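Local coordinates for protein acetyltransferase (PDB 1Y9W) that probably transfers an acyl group, most likely acetyl, to an acceptor molecule, as a member of the GNAT acetyltransferase family, at residues I17-K20 against V21-Y24. Sequence-based numbering, arbitrary orientation.
Sequences IKNK and VIQY
Ile22 lays its CD1 methyl alongside the aliphatic stem of Lys18, one turn earlier in helix 11-27, with CD1 3.9 Å from Lys18 CG. The two side chains run side by side in the same direction: CG of Lys18 stands anti to its own backbone nitrogen (chi1 172°) and the rest of the chain is fully extended, which carries the methylenes past the isoleucine and the ammonium group beyond it. Both branched residues lean on carbonyl oxygens of the preceding turn, Ile22 CG1 lying 3.0 Å from Lys18 O and Val21 CG2 3.2 Å from Ile17 O.

Beneath these side chains runs regular alpha-helical i to i+4 bonding. The amide nitrogen of Val21 donates to Ile17 O at 3.0 Å, and that of Gln23 to Asn19 O at 2.8 Å; Ile22 and Tyr24 bond likewise to Lys18 and Lys20. Lys20 takes another course, bent at chi2 (-92°) and chi3, and folds beside the Gln23 side chain, which points the same way.

The same turns face a second subunit, where Ile17, Lys18, Lys20 and Tyr24 pack against its Ile51, Phe68, Trp70 and Arg76, respectively. Chemically, four amides of one turn are paired with the four carbonyls of the turn before, while the side-chain contact between Lys18 and Ile22 is apolar, methyl against methylenes, using the lysine for its stem rather than its charge.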
# COMPACT_ATOMS: atom_id res chain seq x y z
N ILE A 17 -9.88 -0.69 -13.95
CA ILE A 17 -9.24 -1.95 -13.58
C ILE A 17 -9.32 -2.13 -12.07
O ILE A 17 -9.70 -3.20 -11.57
CB ILE A 17 -7.75 -1.96 -14.01
CG1 ILE A 17 -7.65 -1.93 -15.54
CG2 ILE A 17 -7.04 -3.18 -13.43
CD1 ILE A 17 -8.37 -3.09 -16.23
N LYS A 18 -8.97 -1.07 -11.35
CA LYS A 18 -9.00 -1.07 -9.90
C LYS A 18 -10.39 -1.40 -9.35
O LYS A 18 -10.51 -2.20 -8.41
CB LYS A 18 -8.56 0.31 -9.37
CG LYS A 18 -8.73 0.48 -7.87
CD LYS A 18 -8.30 1.85 -7.41
CE LYS A 18 -8.42 2.00 -5.90
NZ LYS A 18 -7.75 3.24 -5.40
N ASN A 19 -11.42 -0.79 -9.92
CA ASN A 19 -12.80 -1.02 -9.48
C ASN A 19 -13.32 -2.41 -9.85
O ASN A 19 -14.10 -3.01 -9.10
CB ASN A 19 -13.73 0.05 -10.05
CG ASN A 19 -13.41 1.43 -9.51
OD1 ASN A 19 -13.26 1.62 -8.30
ND2 ASN A 19 -13.32 2.40 -10.41
N LYS A 20 -12.90 -2.93 -11.00
CA LYS A 20 -13.31 -4.26 -11.40
C LYS A 20 -12.69 -5.25 -10.42
O LYS A 20 -13.31 -6.25 -10.06
CB LYS A 20 -12.85 -4.54 -12.83
CG LYS A 20 -13.52 -3.65 -13.87
CD LYS A 20 -14.78 -4.29 -14.43
CE LYS A 20 -15.85 -4.50 -13.38
NZ LYS A 20 -16.99 -5.30 -13.93
N VAL A 21 -11.47 -4.96 -9.96
CA VAL A 21 -10.79 -5.81 -8.99
C VAL A 21 -11.47 -5.76 -7.63
O VAL A 21 -11.61 -6.77 -6.95
CB VAL A 21 -9.32 -5.39 -8.78
CG1 VAL A 21 -8.75 -6.11 -7.58
CG2 VAL A 21 -8.49 -5.72 -10.01
N ILE A 22 -11.89 -4.56 -7.23
CA ILE A 22 -12.57 -4.39 -5.94
C ILE A 22 -13.95 -5.05 -6.00
O ILE A 22 -14.38 -5.72 -5.04
CB ILE A 22 -12.73 -2.88 -5.60
CG1 ILE A 22 -11.35 -2.22 -5.53
CG2 ILE A 22 -13.47 -2.72 -4.28
CD1 ILE A 22 -11.39 -0.73 -5.25
N GLN A 23 -14.63 -4.86 -7.12
CA GLN A 23 -15.95 -5.44 -7.33
C GLN A 23 -15.88 -6.96 -7.21
O GLN A 23 -16.69 -7.57 -6.49
CB GLN A 23 -16.48 -5.04 -8.71
CG GLN A 23 -17.60 -5.92 -9.23
CD GLN A 23 -18.08 -5.51 -10.61
OE1 GLN A 23 -18.80 -4.52 -10.75
NE2 GLN A 23 -17.67 -6.26 -11.63
N TYR A 24 -14.92 -7.56 -7.90
CA TYR A 24 -14.72 -9.01 -7.87
C TYR A 24 -14.39 -9.49 -6.47
O TYR A 24 -14.92 -10.50 -6.01
CB TYR A 24 -13.60 -9.42 -8.84
CG TYR A 24 -13.22 -10.89 -8.81
CD1 TYR A 24 -14.11 -11.88 -9.25
CD2 TYR A 24 -11.98 -11.29 -8.33
CE1 TYR A 24 -13.76 -13.24 -9.21
CE2 TYR A 24 -11.61 -12.65 -8.29
CZ TYR A 24 -12.51 -13.62 -8.73
OH TYR A 24 -12.14 -14.95 -8.69